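Side-chain contact in transcription termination factor NusA (Planctomyces limnophilus, PDB 4MTN), which probably takes part in both termination and antitermination of transcription, binding the core RNA polymerase and nascent RNA: residues A[290-295]-A[310-315]. Numbering follows the deposited sequence.
Sequences LAIGKR and IDVMTR
Ile292, in the last turn of helix 285-292, comes closest to the edge strand 309-313 at Val312, with 7.2 Å between the two CA atoms. Val312 directs its isopropyl group at the helix. One of its methyls, CG1, lies 4.0 Å from CB of Ala291. Ile292 arrives from the flank: with CG1 beside its own backbone N (chi1 -60°), the longer branch reaches out to the strand and sets CD1 3.8 Å from CB of Val312; the two side chains pass each other, running in opposite directions. The contact is purely apolar and small, 115 Å² in all.

Gly293 then ends the helix with a positive phi of 106°, and the chain turns through Lys294 and Arg295 towards helix 297-306. This is the GxxG loop of the second KH domain of NusA, the element that in KH domains generally faces the RNA backbone, and probably does so here; Ala291 O accepts a hydrogen bond from Asn298 ND2 across the turn. Val312 also touches Leu288 and Val299, one from each helix of the pair, and thus packs the sheet against both. Met262 meets Ala291 and Val312 alike.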
ATOM      1  N   LEU A 290      -6.225 -17.243 -22.450  1.00 77.78           N
ATOM      2  CA  LEU A 290      -6.150 -17.652 -21.055  1.00 75.23           C
ATOM      3  C   LEU A 290      -4.989 -16.951 -20.354  1.00 76.37           C
ATOM      4  O   LEU A 290      -5.075 -16.616 -19.170  1.00 74.27           O
ATOM      5  CB  LEU A 290      -6.003 -19.173 -20.955  1.00 76.22           C
ATOM      6  CG  LEU A 290      -6.492 -19.865 -19.681  1.00 75.53           C
ATOM      7  CD1 LEU A 290      -6.849 -21.314 -19.977  1.00 79.72           C
ATOM      8  CD2 LEU A 290      -5.444 -19.796 -18.582  1.00 73.08           C
ATOM      9  N   ALA A 291      -3.908 -16.730 -21.096  1.00 75.80           N
ATOM     10  CA  ALA A 291      -2.724 -16.068 -20.560  1.00 71.98           C
ATOM     11  C   ALA A 291      -3.044 -14.641 -20.133  1.00 76.36           C
ATOM     12  O   ALA A 291      -2.669 -14.215 -19.042  1.00 77.20           O
ATOM     13  CB  ALA A 291      -1.599 -16.077 -21.588  1.00 70.00           C
ATOM     14  N   ILE A 292      -3.749 -13.914 -20.994  1.00 79.17           N
ATOM     15  CA  ILE A 292      -4.107 -12.525 -20.731  1.00 77.65           C
ATOM     16  C   ILE A 292      -5.097 -12.396 -19.576  1.00 77.56           C
ATOM     17  O   ILE A 292      -4.866 -11.640 -18.632  1.00 73.34           O
ATOM     18  CB  ILE A 292      -4.718 -11.859 -21.981  1.00 81.67           C
ATOM     19  CG1 ILE A 292      -3.714 -11.870 -23.138  1.00 83.91           C
ATOM     20  CG2 ILE A 292      -5.161 -10.440 -21.668  1.00 80.72           C
ATOM     21  CD1 ILE A 292      -2.411 -11.171 -22.823  1.00 82.15           C
ATOM     22  N   GLY A 293      -6.191 -13.146 -19.651  1.00 83.47           N
ATOM     23  CA  GLY A 293      -7.251 -13.052 -18.664  1.00 89.43           C
ATOM     24  C   GLY A 293      -8.451 -12.322 -19.234  1.00 96.55           C
ATOM     25  O   GLY A 293      -8.401 -11.834 -20.363  1.00 99.13           O
ATOM     26  N   LYS A 294      -9.526 -12.255 -18.455  1.00100.73           N
ATOM     27  CA  LYS A 294     -10.766 -11.618 -18.891  1.00101.94           C
ATOM     28  C   LYS A 294     -10.541 -10.174 -19.329  1.00107.31           C
ATOM     29  O   LYS A 294     -10.637  -9.851 -20.513  1.00115.87           O
ATOM     30  CB  LYS A 294     -11.809 -11.666 -17.772  1.00 98.79           C
ATOM     31  N   ARG A 295     -10.245  -9.310 -18.366  1.00 99.41           N
ATOM     32  CA  ARG A 295      -9.931  -7.917 -18.653  1.00 92.14           C
ATOM     33  C   ARG A 295      -8.423  -7.714 -18.756  1.00 83.03           C
ATOM     34  O   ARG A 295      -7.945  -6.588 -18.881  1.00 81.50           O
ATOM     35  CB  ARG A 295     -10.525  -6.997 -17.584  1.00 93.95           C
ATOM     36  CG  ARG A 295     -12.045  -7.043 -17.517  1.00 97.33           C
ATOM     37  CD  ARG A 295     -12.655  -6.953 -18.909  1.00100.85           C
ATOM     38  NE  ARG A 295     -14.104  -7.131 -18.893  1.00104.84           N
ATOM     39  CZ  ARG A 295     -14.857  -7.227 -19.985  1.00108.17           C
ATOM     40  NH1 ARG A 295     -14.297  -7.164 -21.186  1.00108.72           N
ATOM     41  NH2 ARG A 295     -16.169  -7.387 -19.878  1.00110.27           N
ATOM     42  N   ILE A 310       5.195  -8.102 -17.944  1.00 67.69           N
ATOM     43  CA  ILE A 310       5.005  -9.264 -18.799  1.00 62.19           C
ATOM     44  C   ILE A 310       4.251  -8.906 -20.075  1.00 61.91           C
ATOM     45  O   ILE A 310       3.135  -8.388 -20.024  1.00 57.82           O
ATOM     46  CB  ILE A 310       4.249 -10.385 -18.062  1.00 57.66           C
ATOM     47  CG1 ILE A 310       5.048 -10.852 -16.845  1.00 54.73           C
ATOM     48  CG2 ILE A 310       3.970 -11.548 -18.999  1.00 55.95           C
ATOM     49  CD1 ILE A 310       4.400 -11.994 -16.093  1.00 52.34           C
ATOM     50  N   ASP A 311       4.872  -9.180 -21.217  1.00 67.17           N
ATOM     51  CA  ASP A 311       4.243  -8.948 -22.511  1.00 71.52           C
ATOM     52  C   ASP A 311       3.993 -10.282 -23.207  1.00 68.38           C
ATOM     53  O   ASP A 311       4.935 -10.970 -23.601  1.00 68.92           O
ATOM     54  CB  ASP A 311       5.118  -8.043 -23.381  1.00 78.90           C
ATOM     55  CG  ASP A 311       4.327  -7.317 -24.452  1.00 79.85           C
ATOM     56  OD1 ASP A 311       3.214  -7.773 -24.788  1.00 80.23           O
ATOM     57  OD2 ASP A 311       4.820  -6.287 -24.957  1.00 83.89           O
ATOM     58  N   VAL A 312       2.723 -10.645 -23.356  1.00 67.11           N
ATOM     59  CA  VAL A 312       2.365 -11.944 -23.918  1.00 68.17           C
ATOM     60  C   VAL A 312       2.086 -11.874 -25.415  1.00 72.66           C
ATOM     61  O   VAL A 312       1.171 -11.181 -25.860  1.00 75.49           O
ATOM     62  CB  VAL A 312       1.135 -12.539 -23.210  1.00 63.46           C
ATOM     63  CG1 VAL A 312       0.689 -13.815 -23.906  1.00 66.30           C
ATOM     64  CG2 VAL A 312       1.451 -12.811 -21.753  1.00 61.20           C
HETATM   65  N   MSE A 313       2.890 -12.601 -26.185  1.00 75.30           N
HETATM   66  CA  MSE A 313       2.723 -12.689 -27.629  1.00 80.12           C
HETATM   67  C   MSE A 313       2.906 -14.128 -28.095  1.00 80.50           C
HETATM   68  O   MSE A 313       3.373 -14.977 -27.337  1.00 78.62           O
HETATM   69  CB  MSE A 313       3.723 -11.784 -28.355  1.00 82.90           C
HETATM   70  CG  MSE A 313       3.672 -10.321 -27.954  1.00 86.19           C
HETATM   71 SE   MSE A 313       5.077  -9.285 -28.819  1.00159.46          SE
HETATM   72  CE  MSE A 313       4.492  -9.481 -30.667  1.00105.93           C
ATOM     73  N   THR A 314       2.534 -14.401 -29.341  1.00 81.35           N
ATOM     74  CA  THR A 314       2.864 -15.679 -29.955  1.00 85.51           C
ATOM     75  C   THR A 314       4.231 -15.544 -30.616  1.00 87.61           C
ATOM     76  O   THR A 314       4.821 -14.464 -30.608  1.00 85.87           O
ATOM     77  CB  THR A 314       1.815 -16.118 -30.995  1.00 87.94           C
ATOM     78  OG1 THR A 314       1.942 -15.320 -32.179  1.00 88.83           O
ATOM     79  CG2 THR A 314       0.409 -15.969 -30.433  1.00 87.36           C
ATOM     80  N   ARG A 315       4.734 -16.631 -31.189  1.00 90.48           N
ATOM     81  CA  ARG A 315       6.032 -16.590 -31.852  1.00 94.65           C
ATOM     82  C   ARG A 315       5.911 -15.960 -33.236  1.00100.31           C
ATOM     83  O   ARG A 315       6.789 -15.212 -33.668  1.00 98.51           O
ATOM     84  CB  ARG A 315       6.633 -17.991 -31.961  1.00 97.00           C
ATOM     85  CG  ARG A 315       8.044 -18.010 -32.530  1.00100.71           C
ATOM     86  CD  ARG A 315       9.027 -17.323 -31.592  1.00102.57           C
ATOM     87  NE  ARG A 315      10.265 -16.949 -32.270  1.00109.47           N
ATOM     88  CZ  ARG A 315      11.333 -16.448 -31.654  1.00113.22           C
ATOM     89  NH1 ARG A 315      11.319 -16.265 -30.341  1.00112.33           N
ATOM     90  NH2 ARG A 315      12.417 -16.134 -32.352  1.00116.41           N
TER